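Local coordinates for protein predicted DNA-binding transcriptional regulator (Aliivibrio fischeri ES114, PDB 7DWO) that probably binds cis-regulatory DNA and controls transcription as a tetrameric regulator of the LysR family, at residues L147-D152 with L264-Y269; Q96-H101 with E127-D132; Y120-S125 with H278-K283; K6-F11 with R39-T44. The protein carries 1 engineered substitution. One frame throughout, in Å; residues are numbered along the deposited sequence.

Contact 1 (L147-D152 with L264-Y269); sequences LAFDDD and LPIEYY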
loop_
_atom_site.group_PDB
_atom_site.type_symbol
_atom_site.label_atom_id
_atom_site.label_comp_id
_atom_site.label_asym_id
_atom_site.label_seq_id
_atom_site.Cartn_x
_atom_site.Cartn_y
_atom_site.Cartn_z
ATOM N N LEU A 147 23.152 10.359 11.545
ATOM C CA LEU A 147 23.334 10.696 12.957
ATOM C C LEU A 147 22.007 10.466 13.666
ATOM O O LEU A 147 21.097 11.293 13.583
ATOM C CB LEU A 147 23.803 12.136 13.119
ATOM C CG LEU A 147 25.175 12.460 12.536
ATOM C CD1 LEU A 147 25.617 13.853 12.961
ATOM C CD2 LEU A 147 26.177 11.408 12.973
ATOM N N ALA A 148 21.888 9.343 14.371
ATOM C CA ALA A 148 20.599 8.971 14.940
ATOM C C ALA A 148 20.806 8.450 16.353
ATOM O O ALA A 148 21.925 8.424 16.868
ATOM C CB ALA A 148 19.882 7.940 14.060
ATOM N N PHE A 149 19.709 8.052 16.990
ATOM C CA PHE A 149 19.762 7.483 18.327
ATOM C C PHE A 149 19.943 5.968 18.231
ATOM O O PHE A 149 20.178 5.414 17.154
ATOM C CB PHE A 149 18.506 7.851 19.114
ATOM C CG PHE A 149 18.457 9.288 19.542
ATOM C CD1 PHE A 149 19.341 9.772 20.494
ATOM C CD2 PHE A 149 17.519 10.155 19.006
ATOM C CE1 PHE A 149 19.298 11.095 20.893
ATOM C CE2 PHE A 149 17.470 11.478 19.402
ATOM C CZ PHE A 149 18.360 11.948 20.347
ATOM N N ASP A 150 19.834 5.285 19.367
ATOM C CA ASP A 150 19.969 3.836 19.389
ATOM C C ASP A 150 18.815 3.192 18.631
ATOM O O ASP A 150 17.644 3.490 18.887
ATOM C CB ASP A 150 20.009 3.332 20.832
ATOM C CG ASP A 150 20.409 1.873 20.931
ATOM O OD1 ASP A 150 20.775 1.280 19.895
ATOM O OD2 ASP A 150 20.357 1.320 22.050
ATOM N N ASP A 151 19.149 2.311 17.692
ATOM C CA ASP A 151 18.162 1.643 16.857
ATOM C C ASP A 151 18.603 0.204 16.644
ATOM O O ASP A 151 19.748 -0.040 16.253
ATOM C CB ASP A 151 18.000 2.362 15.513
ATOM C CG ASP A 151 16.876 1.790 14.677
ATOM O OD1 ASP A 151 15.705 2.142 14.935
ATOM O OD2 ASP A 151 17.162 0.988 13.765
ATOM N N ASP A 152 17.695 -0.742 16.897
ATOM C CA ASP A 152 18.059 -2.154 16.831
ATOM C C ASP A 152 18.380 -2.602 15.409
ATOM O O ASP A 152 19.169 -3.535 15.222
ATOM C CB ASP A 152 16.940 -3.017 17.415
ATOM C CG ASP A 152 16.821 -2.874 18.918
ATOM O OD1 ASP A 152 17.818 -2.487 19.563
ATOM O OD2 ASP A 152 15.728 -3.157 19.455
ATOM N N LEU A 264 17.233 9.356 32.400
ATOM C CA LEU A 264 17.024 8.212 31.520
ATOM C C LEU A 264 18.185 8.062 30.551
ATOM O O LEU A 264 18.427 8.968 29.744
ATOM C CB LEU A 264 15.709 8.367 30.763
ATOM C CG LEU A 264 14.513 8.617 31.684
ATOM C CD1 LEU A 264 13.253 8.876 30.884
ATOM C CD2 LEU A 264 14.320 7.446 32.635
ATOM N N PRO A 265 18.920 6.950 30.577
ATOM C CA PRO A 265 20.094 6.820 29.702
ATOM C C PRO A 265 19.693 6.671 28.239
ATOM O O PRO A 265 18.838 5.852 27.895
ATOM C CB PRO A 265 20.788 5.558 30.226
ATOM C CG PRO A 265 19.685 4.764 30.849
ATOM C CD PRO A 265 18.743 5.775 31.446
ATOM N N ILE A 266 20.320 7.474 27.378
ATOM C CA ILE A 266 20.144 7.367 25.936
ATOM C C ILE A 266 21.516 7.331 25.282
ATOM O O ILE A 266 22.511 7.806 25.835
ATOM C CB ILE A 266 19.300 8.517 25.342
ATOM C CG1 ILE A 266 19.972 9.865 25.604
ATOM C CG2 ILE A 266 17.887 8.486 25.895
ATOM C CD1 ILE A 266 19.247 11.037 24.984
ATOM N N GLU A 267 21.559 6.746 24.090
ATOM C CA GLU A 267 22.783 6.643 23.312
ATOM C C GLU A 267 22.507 7.086 21.885
ATOM O O GLU A 267 21.424 6.845 21.344
ATOM C CB GLU A 267 23.329 5.212 23.313
ATOM C CG GLU A 267 23.624 4.654 24.690
ATOM C CD GLU A 267 23.963 3.180 24.649
ATOM O OE1 GLU A 267 23.673 2.533 23.620
ATOM O OE2 GLU A 267 24.522 2.670 25.642
ATOM N N TYR A 268 23.491 7.743 21.276
ATOM C CA TYR A 268 23.373 8.117 19.877
ATOM C C TYR A 268 24.622 7.719 19.102
ATOM O O TYR A 268 25.752 7.776 19.610
ATOM C CB TYR A 268 23.065 9.618 19.686
ATOM C CG TYR A 268 23.978 10.604 20.375
ATOM C CD1 TYR A 268 25.082 11.134 19.719
ATOM C CD2 TYR A 268 23.705 11.048 21.662
ATOM C CE1 TYR A 268 25.907 12.056 20.338
ATOM C CE2 TYR A 268 24.524 11.967 22.289
ATOM C CZ TYR A 268 25.620 12.471 21.621
ATOM O OH TYR A 268 26.440 13.384 22.243
ATOM N N TYR A 269 24.371 7.332 17.848
ATOM C CA TYR A 269 25.312 6.676 16.957
ATOM C C TYR A 269 25.397 7.419 15.630
ATOM O O TYR A 269 24.533 8.237 15.279
ATOM C CB TYR A 269 24.889 5.225 16.644
ATOM C CG TYR A 269 24.843 4.267 17.813
ATOM C CD1 TYR A 269 25.766 3.236 17.920
ATOM C CD2 TYR A 269 23.863 4.372 18.790
ATOM C CE1 TYR A 269 25.729 2.350 18.978
ATOM C CE2 TYR A 269 23.817 3.491 19.851
ATOM C CZ TYR A 269 24.752 2.481 19.941
ATOM O OH TYR A 269 24.711 1.600 20.996
#

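Contact 2 (Q96-H101 with E127-D132); sequences QVAAAH and EAIDVD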
loop_
_atom_site.group_PDB
_atom_site.type_symbol
_atom_site.label_atom_id
_atom_site.label_comp_id
_atom_site.label_asym_id
_atom_site.label_seq_id
_atom_site.Cartn_x
_atom_site.Cartn_y
_atom_site.Cartn_z
ATOM N N GLN A 96 26.536 13.961 2.513
ATOM C CA GLN A 96 25.121 14.068 2.838
ATOM C C GLN A 96 24.859 13.338 4.148
ATOM O O GLN A 96 25.120 12.135 4.259
ATOM C CB GLN A 96 24.266 13.494 1.710
ATOM C CG GLN A 96 24.474 14.198 0.381
ATOM C CD GLN A 96 23.688 13.566 -0.745
ATOM O OE1 GLN A 96 22.507 13.857 -0.931
ATOM N NE2 GLN A 96 24.341 12.694 -1.505
ATOM N N VAL A 97 24.350 14.067 5.138
ATOM C CA VAL A 97 24.135 13.542 6.480
ATOM C C VAL A 97 22.678 13.763 6.862
ATOM O O VAL A 97 22.207 14.906 6.899
ATOM C CB VAL A 97 25.068 14.201 7.511
ATOM C CG1 VAL A 97 24.780 13.666 8.904
ATOM C CG2 VAL A 97 26.525 13.973 7.135
ATOM N N ALA A 98 21.970 12.674 7.137
ATOM C CA ALA A 98 20.654 12.747 7.753
ATOM C C ALA A 98 20.823 12.611 9.260
ATOM O O ALA A 98 21.476 11.678 9.736
ATOM C CB ALA A 98 19.732 11.657 7.208
ATOM N N ALA A 99 20.255 13.553 10.006
ATOM C CA ALA A 99 20.517 13.641 11.434
ATOM C C ALA A 99 19.248 13.996 12.190
ATOM O O ALA A 99 18.405 14.743 11.689
ATOM C CB ALA A 99 21.600 14.684 11.736
ATOM N N ALA A 100 19.116 13.440 13.392
ATOM C CA ALA A 100 18.105 13.921 14.319
ATOM C C ALA A 100 18.387 15.380 14.650
ATOM O O ALA A 100 19.544 15.783 14.799
ATOM C CB ALA A 100 18.096 13.071 15.590
ATOM N N HIS A 101 17.320 16.175 14.750
ATOM C CA HIS A 101 17.467 17.626 14.844
ATOM C C HIS A 101 18.369 18.020 16.010
ATOM O O HIS A 101 19.301 18.819 15.849
ATOM C CB HIS A 101 16.090 18.275 14.976
ATOM C CG HIS A 101 16.088 19.752 14.735
ATOM N ND1 HIS A 101 15.656 20.310 13.552
ATOM C CD2 HIS A 101 16.464 20.786 15.525
ATOM C CE1 HIS A 101 15.764 21.625 13.623
ATOM N NE2 HIS A 101 16.252 21.939 14.808
ATOM N N GLU A 127 20.312 17.129 6.664
ATOM C CA GLU A 127 18.858 17.191 6.628
ATOM C C GLU A 127 18.285 16.364 7.770
ATOM O O GLU A 127 18.901 15.399 8.230
ATOM C CB GLU A 127 18.303 16.700 5.284
ATOM C CG GLU A 127 18.807 17.483 4.075
ATOM C CD GLU A 127 18.478 18.966 4.150
ATOM O OE1 GLU A 127 17.426 19.321 4.723
ATOM O OE2 GLU A 127 19.276 19.779 3.640
ATOM N N ALA A 128 17.095 16.756 8.222
ATOM C CA ALA A 128 16.426 16.041 9.299
ATOM C C ALA A 128 16.046 14.630 8.858
ATOM O O ALA A 128 15.701 14.386 7.699
ATOM C CB ALA A 128 15.182 16.801 9.755
ATOM N N ILE A 129 16.108 13.696 9.807
ATOM C CA ILE A 129 15.889 12.288 9.499
ATOM C C ILE A 129 14.428 12.050 9.147
ATOM O O ILE A 129 13.517 12.525 9.838
ATOM C CB ILE A 129 16.313 11.406 10.683
ATOM C CG1 ILE A 129 17.832 11.326 10.785
ATOM C CG2 ILE A 129 15.738 10.007 10.548
ATOM C CD1 ILE A 129 18.307 10.556 11.996
ATOM N N ASP A 130 14.201 11.314 8.062
ATOM C CA ASP A 130 12.913 10.677 7.799
ATOM C C ASP A 130 12.979 9.302 8.456
ATOM O O ASP A 130 13.527 8.356 7.884
ATOM C CB ASP A 130 12.644 10.589 6.300
ATOM C CG ASP A 130 11.190 10.286 5.979
ATOM O OD1 ASP A 130 10.496 9.690 6.829
ATOM O OD2 ASP A 130 10.743 10.644 4.869
ATOM N N VAL A 131 12.430 9.197 9.671
ATOM C CA VAL A 131 12.641 8.013 10.504
ATOM C C VAL A 131 12.086 6.765 9.828
ATOM O O VAL A 131 12.683 5.683 9.904
ATOM C CB VAL A 131 12.025 8.231 11.899
ATOM C CG1 VAL A 131 12.817 9.270 12.671
ATOM C CG2 VAL A 131 10.565 8.659 11.783
ATOM N N ASP A 132 10.940 6.891 9.157
ATOM C CA ASP A 132 10.353 5.784 8.417
ATOM C C ASP A 132 11.099 5.477 7.126
ATOM O O ASP A 132 10.770 4.489 6.460
ATOM C CB ASP A 132 8.886 6.085 8.096
ATOM C CG ASP A 132 8.079 6.449 9.331
ATOM O OD1 ASP A 132 8.428 5.977 10.432
ATOM O OD2 ASP A 132 7.095 7.208 9.196
#

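Contact 3 (Y120-S125 with H278-K283); sequences YKPILS and HPAGEK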
loop_
_atom_site.group_PDB
_atom_site.type_symbol
_atom_site.label_atom_id
_atom_site.label_comp_id
_atom_site.label_asym_id
_atom_site.label_seq_id
_atom_site.Cartn_x
_atom_site.Cartn_y
_atom_site.Cartn_z
ATOM N N TYR A 120 40.312 18.247 0.254
ATOM C CA TYR A 120 39.561 17.084 0.702
ATOM C C TYR A 120 38.680 17.410 1.900
ATOM O O TYR A 120 38.085 16.503 2.491
ATOM C CB TYR A 120 40.510 15.931 1.036
ATOM C CG TYR A 120 41.364 15.491 -0.131
ATOM C CD1 TYR A 120 40.934 14.492 -0.995
ATOM C CD2 TYR A 120 42.600 16.079 -0.372
ATOM C CE1 TYR A 120 41.712 14.087 -2.065
ATOM C CE2 TYR A 120 43.385 15.682 -1.439
ATOM C CZ TYR A 120 42.937 14.686 -2.282
ATOM O OH TYR A 120 43.716 14.290 -3.345
ATOM N N LYS A 121 38.588 18.684 2.267
ATOM C CA LYS A 121 37.746 19.091 3.385
ATOM C C LYS A 121 36.278 18.895 3.025
ATOM O O LYS A 121 35.854 19.289 1.932
ATOM C CB LYS A 121 38.016 20.550 3.745
ATOM C CG LYS A 121 37.121 21.100 4.842
ATOM C CD LYS A 121 37.396 22.574 5.082
ATOM C CE LYS A 121 36.472 23.148 6.143
ATOM N NZ LYS A 121 36.695 24.608 6.336
ATOM N N PRO A 122 35.478 18.302 3.902
ATOM C CA PRO A 122 34.089 18.003 3.551
ATOM C C PRO A 122 33.191 19.229 3.600
ATOM O O PRO A 122 33.412 20.171 4.364
ATOM C CB PRO A 122 33.669 16.982 4.617
ATOM C CG PRO A 122 34.955 16.535 5.279
ATOM C CD PRO A 122 35.859 17.710 5.193
ATOM N N ILE A 123 32.165 19.199 2.755
ATOM C CA ILE A 123 31.077 20.170 2.772
ATOM C C ILE A 123 29.829 19.419 3.214
ATOM O O ILE A 123 29.327 18.551 2.490
ATOM C CB ILE A 123 30.877 20.836 1.402
ATOM C CG1 ILE A 123 32.050 21.763 1.078
ATOM C CG2 ILE A 123 29.561 21.600 1.361
ATOM C CD1 ILE A 123 31.864 22.561 -0.196
ATOM N N LEU A 124 29.332 19.732 4.406
ATOM C CA LEU A 124 28.216 18.988 4.972
ATOM C C LEU A 124 26.900 19.451 4.363
ATOM O O LEU A 124 26.653 20.654 4.229
ATOM C CB LEU A 124 28.177 19.153 6.492
ATOM C CG LEU A 124 29.390 18.636 7.270
ATOM C CD1 LEU A 124 29.206 18.863 8.765
ATOM C CD2 LEU A 124 29.625 17.167 6.974
ATOM N N SER A 125 26.059 18.490 3.987
ATOM C CA SER A 125 24.684 18.739 3.562
ATOM C C SER A 125 23.796 17.961 4.526
ATOM O O SER A 125 23.623 16.749 4.374
ATOM C CB SER A 125 24.460 18.310 2.116
ATOM O OG SER A 125 23.085 18.362 1.780
ATOM N N HIS A 278 33.600 8.206 -0.389
ATOM C CA HIS A 278 34.580 9.132 -0.927
ATOM C C HIS A 278 35.415 9.713 0.213
ATOM O O HIS A 278 34.999 9.674 1.375
ATOM C CB HIS A 278 33.880 10.240 -1.721
ATOM C CG HIS A 278 32.905 11.042 -0.916
ATOM N ND1 HIS A 278 31.728 10.516 -0.430
ATOM C CD2 HIS A 278 32.926 12.339 -0.527
ATOM C CE1 HIS A 278 31.070 11.451 0.232
ATOM N NE2 HIS A 278 31.775 12.566 0.189
ATOM N N PRO A 279 36.612 10.236 -0.089
ATOM C CA PRO A 279 37.509 10.691 0.991
ATOM C C PRO A 279 36.871 11.650 1.984
ATOM O O PRO A 279 37.119 11.532 3.190
ATOM C CB PRO A 279 38.658 11.351 0.221
ATOM C CG PRO A 279 38.703 10.609 -1.066
ATOM C CD PRO A 279 37.270 10.301 -1.408
ATOM N N ALA A 280 36.052 12.595 1.517
ATOM C CA ALA A 280 35.389 13.508 2.443
ATOM C C ALA A 280 34.405 12.766 3.341
ATOM O O ALA A 280 34.275 13.087 4.530
ATOM C CB ALA A 280 34.683 14.620 1.670
ATOM N N GLY A 281 33.708 11.770 2.792
ATOM C CA GLY A 281 32.807 10.974 3.609
ATOM C C GLY A 281 33.536 10.193 4.685
ATOM O O GLY A 281 33.096 10.144 5.838
ATOM N N GLU A 282 34.666 9.578 4.327
ATOM C CA GLU A 282 35.463 8.867 5.321
ATOM C C GLU A 282 36.045 9.822 6.354
ATOM O O GLU A 282 36.187 9.453 7.524
ATOM C CB GLU A 282 36.579 8.076 4.637
ATOM C CG GLU A 282 36.091 7.072 3.598
ATOM C CD GLU A 282 35.331 5.905 4.205
ATOM O OE1 GLU A 282 35.399 5.717 5.438
ATOM O OE2 GLU A 282 34.664 5.172 3.446
ATOM N N LYS A 283 36.373 11.049 5.947
ATOM C CA LYS A 283 36.856 12.045 6.898
ATOM C C LYS A 283 35.766 12.411 7.902
ATOM O O LYS A 283 36.018 12.482 9.112
ATOM C CB LYS A 283 37.339 13.281 6.141
ATOM C CG LYS A 283 38.382 14.111 6.864
ATOM C CD LYS A 283 38.978 15.145 5.919
ATOM C CE LYS A 283 40.085 15.947 6.582
ATOM N NZ LYS A 283 40.684 16.933 5.639
#

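Contact 4 (K6-F11 with R39-T44); sequences KWLEDF and RLLEDT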
loop_
_atom_site.group_PDB
_atom_site.type_symbol
_atom_site.label_atom_id
_atom_site.label_comp_id
_atom_site.label_asym_id
_atom_site.label_seq_id
_atom_site.Cartn_x
_atom_site.Cartn_y
_atom_site.Cartn_z
ATOM N N LYS A 6 10.478 13.915 -24.081
ATOM C CA LYS A 6 9.810 14.745 -25.078
ATOM C C LYS A 6 8.446 14.170 -25.424
ATOM O O LYS A 6 7.421 14.858 -25.341
ATOM C CB LYS A 6 10.664 14.840 -26.344
ATOM C CG LYS A 6 11.735 15.909 -26.347
ATOM C CD LYS A 6 12.563 15.807 -27.622
ATOM C CE LYS A 6 13.715 16.798 -27.636
ATOM N NZ LYS A 6 14.558 16.639 -28.857
ATOM N N TRP A 7 8.426 12.892 -25.814
ATOM C CA TRP A 7 7.183 12.234 -26.193
ATOM C C TRP A 7 6.211 12.163 -25.027
ATOM O O TRP A 7 4.995 12.227 -25.230
ATOM C CB TRP A 7 7.482 10.830 -26.720
ATOM C CG TRP A 7 8.559 10.781 -27.770
ATOM C CD1 TRP A 7 8.988 11.811 -28.560
ATOM C CD2 TRP A 7 9.348 9.642 -28.136
ATOM N NE1 TRP A 7 9.992 11.382 -29.393
ATOM C CE2 TRP A 7 10.230 10.055 -29.153
ATOM C CE3 TRP A 7 9.392 8.313 -27.702
ATOM C CZ2 TRP A 7 11.145 9.187 -29.744
ATOM C CZ3 TRP A 7 10.302 7.453 -28.291
ATOM C CH2 TRP A 7 11.166 7.893 -29.300
ATOM N N LEU A 8 6.724 12.038 -23.802
ATOM C CA LEU A 8 5.851 11.992 -22.634
ATOM C C LEU A 8 5.136 13.322 -22.436
ATOM O O LEU A 8 3.919 13.359 -22.208
ATOM C CB LEU A 8 6.662 11.617 -21.393
ATOM C CG LEU A 8 7.416 10.288 -21.487
ATOM C CD1 LEU A 8 8.232 10.034 -20.230
ATOM C CD2 LEU A 8 6.452 9.137 -21.745
ATOM N N GLU A 9 5.879 14.429 -22.519
ATOM C CA GLU A 9 5.256 15.746 -22.440
ATOM C C GLU A 9 4.267 15.954 -23.580
ATOM O O GLU A 9 3.184 16.523 -23.380
ATOM C CB GLU A 9 6.327 16.836 -22.453
ATOM C CG GLU A 9 7.068 17.006 -21.137
ATOM C CD GLU A 9 6.259 17.773 -20.109
ATOM O OE1 GLU A 9 5.181 18.296 -20.463
ATOM O OE2 GLU A 9 6.702 17.857 -18.945
ATOM N N ASP A 10 4.624 15.499 -24.785
ATOM C CA ASP A 10 3.709 15.585 -25.920
ATOM C C ASP A 10 2.401 14.865 -25.622
ATOM O O ASP A 10 1.313 15.409 -25.845
ATOM C CB ASP A 10 4.361 14.993 -27.169
ATOM C CG ASP A 10 5.629 15.714 -27.568
ATOM O OD1 ASP A 10 5.722 16.938 -27.336
ATOM O OD2 ASP A 10 6.534 15.049 -28.113
ATOM N N PHE A 11 2.495 13.633 -25.120
ATOM C CA PHE A 11 1.304 12.837 -24.856
ATOM C C PHE A 11 0.464 13.453 -23.747
ATOM O O PHE A 11 -0.770 13.438 -23.817
ATOM C CB PHE A 11 1.705 11.404 -24.501
ATOM C CG PHE A 11 0.546 10.521 -24.150
ATOM C CD1 PHE A 11 -0.471 10.299 -25.060
ATOM C CD2 PHE A 11 0.479 9.903 -22.913
ATOM C CE1 PHE A 11 -1.538 9.485 -24.741
ATOM C CE2 PHE A 11 -0.585 9.087 -22.588
ATOM C CZ PHE A 11 -1.595 8.878 -23.505
ATOM N N ARG A 39 3.349 9.339 -32.709
ATOM C CA ARG A 39 3.419 8.010 -33.306
ATOM C C ARG A 39 4.714 7.294 -32.939
ATOM O O ARG A 39 4.718 6.069 -32.793
ATOM C CB ARG A 39 3.271 8.100 -34.825
ATOM C CG ARG A 39 1.893 8.555 -35.279
ATOM C CD ARG A 39 1.662 8.235 -36.748
ATOM N NE ARG A 39 0.341 8.663 -37.206
ATOM C CZ ARG A 39 -0.775 7.958 -37.039
ATOM N NH1 ARG A 39 -1.929 8.427 -37.493
ATOM N NH2 ARG A 39 -0.737 6.788 -36.414
ATOM N N LEU A 40 5.813 8.034 -32.776
ATOM C CA LEU A 40 7.057 7.418 -32.329
ATOM C C LEU A 40 6.915 6.859 -30.923
ATOM O O LEU A 40 7.364 5.741 -30.644
ATOM C CB LEU A 40 8.200 8.430 -32.389
ATOM C CG LEU A 40 8.912 8.594 -33.729
ATOM C CD1 LEU A 40 9.947 9.705 -33.651
ATOM C CD2 LEU A 40 9.563 7.284 -34.141
ATOM N N LEU A 41 6.301 7.626 -30.018
ATOM C CA LEU A 41 6.036 7.108 -28.680
ATOM C C LEU A 41 5.155 5.865 -28.741
ATOM O O LEU A 41 5.408 4.879 -28.038
ATOM C CB LEU A 41 5.380 8.181 -27.814
ATOM C CG LEU A 41 5.070 7.774 -26.374
ATOM C CD1 LEU A 41 6.344 7.377 -25.642
ATOM C CD2 LEU A 41 4.352 8.894 -25.638
ATOM N N GLU A 42 4.120 5.895 -29.583
ATOM C CA GLU A 42 3.224 4.748 -29.701
ATOM C C GLU A 42 3.959 3.510 -30.203
ATOM O O GLU A 42 3.745 2.402 -29.699
ATOM C CB GLU A 42 2.059 5.091 -30.629
ATOM C CG GLU A 42 1.050 6.046 -30.021
ATOM C CD GLU A 42 -0.013 6.475 -31.008
ATOM O OE1 GLU A 42 0.349 6.930 -32.115
ATOM O OE2 GLU A 42 -1.212 6.351 -30.682
ATOM N N ASP A 43 4.827 3.679 -31.201
ATOM C CA ASP A 43 5.566 2.540 -31.734
ATOM C C ASP A 43 6.580 2.024 -30.721
ATOM O O ASP A 43 6.764 0.809 -30.582
ATOM C CB ASP A 43 6.243 2.932 -33.048
ATOM C CG ASP A 43 5.246 3.368 -34.111
ATOM O OD1 ASP A 43 4.138 2.793 -34.157
ATOM O OD2 ASP A 43 5.567 4.288 -34.891
ATOM N N THR A 44 7.232 2.932 -29.991
ATOM C CA THR A 44 8.181 2.539 -28.955
ATOM C C THR A 44 7.498 1.709 -27.873
ATOM O O THR A 44 7.898 0.576 -27.592
ATOM C CB THR A 44 8.819 3.788 -28.341
ATOM O OG1 THR A 44 9.402 4.591 -29.375
ATOM C CG2 THR A 44 9.889 3.405 -27.325
#

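Contact 1 (L147-D152 with L264-Y269)
Asp150 and Tyr269 run side by side in the same direction, carboxylate and ring planes 34° apart, with Asp150 OD1 3.8 Å from Tyr269 CE2. Asp150 CG stands anti to its own backbone N (chi1 -169°), which carries the carboxylate along the ring and not across it. Beyond the ring, Tyr269 OH donates to Glu267 OE1 at 3.0 Å, from above the carboxylate plane, a bond that could soften the like charges where Asp150 OD2 lies 3.9 Å from Glu267 OE1. Asp150 OD1 has its own counter-charge in Arg155. On the face carrying Phe149 and Tyr268 the contacts are apolar: Phe149 brings CD1 to 3.8 Å from Tyr268 CB and CE1 to 4.1 Å from Ile266 CD1, while Glu267 O meets its edge in the ring plane. Tyr201 stacks on the same Phe149 ring. Backbone bonds fix this register, Ala148 N to Tyr269 O (3.0 Å) and Tyr269 N to Ala148 O (2.9 Å), making Ala148-Tyr269 a hydrogen-bonded pair and Phe149-Tyr268 a non-hydrogen-bonded one. An antiparallel strand that returns from late in the chain to pair with the otherwise parallel core strands is characteristic of the type II periplasmic-binding-protein fold of LysR effector domains.

Contact 2 (Q96-H101 with E127-D132)
The two strands of a beta-alpha-beta unit, 94-99 and 123-128 with helix 101-113 between them, meet here, and their parallel pairing is carried by Val97, Ala99 and Glu127. Glu127 N donates to Val97 O at 2.9 Å, and Ala99 N returns a bond of the same length to Glu127 O; both run close to the carbonyl axis, with N-H...O angles of 159°. Two residues on, Ile129 N reaches Ala99 O at 3.1 Å, a weak bond bent to 128°, as the second segment leaves its strand. The same isoleucine supplies most of the side-chain contact. Its CG1 sits beside its own backbone N (chi1 -74°), and this turns the branch back over the first segment: CG1 lies 3.6 Å from Ala98 C and 4.1 Å from Ala98 CB, and CD1 comes within 3.3 Å of Ala100 N. That amide belongs to the N-cap residue of helix 101-113 and is probably hydrogen-bonded to Leu147 O of the next strand. On the side facing the second subunit, Glu127 OE1 is hydrogen-bonded to Ser222 OG of that subunit, while the ring of His101 stacks on His101 of the same neighbour, so the unit also borders the interface between the two chains. A helix starting directly at the end of a central parallel strand is the Rossmann-like element from which LysR effector domains of the periplasmic-binding-protein type are built.

Contact 3 (Y120-S125 with H278-K283)
Lys283 holds CG anti to its backbone N (chi1 -154°) and is extended from there on, which lays its methylene chain beside residues Tyr120-Pro122, ahead of the strand; Tyr120, with CG beside its own N (chi1 -59°), turns its ring to the start of the helix. Lys283 CD lies 3.8 Å from Tyr120 O, and the lysine chain as a whole crosses Pro122 at about a right angle, its CD 4.1 Å from Pro122 CD. The ammonium makes no hydrogen bond across the contact: Lys283 NZ is 4.1 Å from Tyr120 O. Tyr120 meets the helix through CD1, 4.1 Å from Pro279 CB, the ring crossing that proline obliquely. Deeper, to one side of both contacts, lies the buried pair, Pro122 CB against Ala280 CB at 3.9 Å, with Pro122 CG 3.6 Å from Ala280 O. Val95 of strand 94-99 touches both Pro122 and Ala280, so the pair rests on the neighbouring strand. Just downstream, Leu124 and Ser125 join a parallel pairing with a strand of the second subunit. The evidence is thus for apolar docking of the C-terminal helix 279-289, by its N-terminal end, on the lead-in to strand 123-128, the sheet's edge within this chain, as befits the layered alpha/beta fold of LysR effector domains.

Contact 4 (K6-F11 with R39-T44)
Leu40 covers the indole of Trp7: its CB lies 4.2 Å from the centroid of the six-membered ring and 18° off the ring normal, a CH-pi contact over one face, displaced toward the rim near CZ2 and CE2. The backbone N of Leu41 sits over the same face, so the indole lies against the helix surface itself. Leu41 then slides past Trp7 in the opposite direction, CB to CB at 3.6 Å. With CG anti to the backbone N (chi1 -179°), Leu41 projects its two methyls at the first helix: CD2 comes to 3.4 Å from Trp7 O and 3.8 Å from Phe11 CB, and CD1 reaches Leu8 CD2 at 4.3 Å. Leu8 also packs on helix 61-90, and Phe11 and Leu41 both touch Leu49, which places Leu41 in the hydrophobic core of the winged helix-turn-helix domain. In that fold, helices 20-26 and 31-45 form the helix-turn-helix, the latter being the presumed recognition helix, and helix 5-17 packs against it. The local axes here pass 9.6 Å apart at 112°. Glu42 is salt-bridged to Arg52 and accepts from Leu49 N. One turn beyond Leu40, Thr44 crosses the indole at about a right angle, its OG1 3.2 Å from Trp7 CZ3. Thr44 OG1 donates to Leu40 O at 2.7 Å from above the carbonyl plane, pointing the hydroxyl back to its own helix, while Thr44 N approaches that oxygen from the opposite face.

Overall arrangement
Contacts 1, 2 and 3 all reach one sheet of the effector domain, whereas contact 4 lies in the DNA-binding domain, its centre 51 Å from that of contact 1, 39 Å from contact 2 and 42 Å from contact 3. Contacts 1 and 2, centres 14 Å apart, share the seam between strands 94-99 and 145-149, where Leu147 N lies 2.8 Å from Ala98 O. Contacts 2 and 3 both use strand 123-128 and touch through Val97 N and Ser125 O at 2.9 Å; each also reaches the second subunit. Contacts 1 and 3 stay about 7 Å apart at their nearest atoms. Helix 61-90 spans the gap between the two domains.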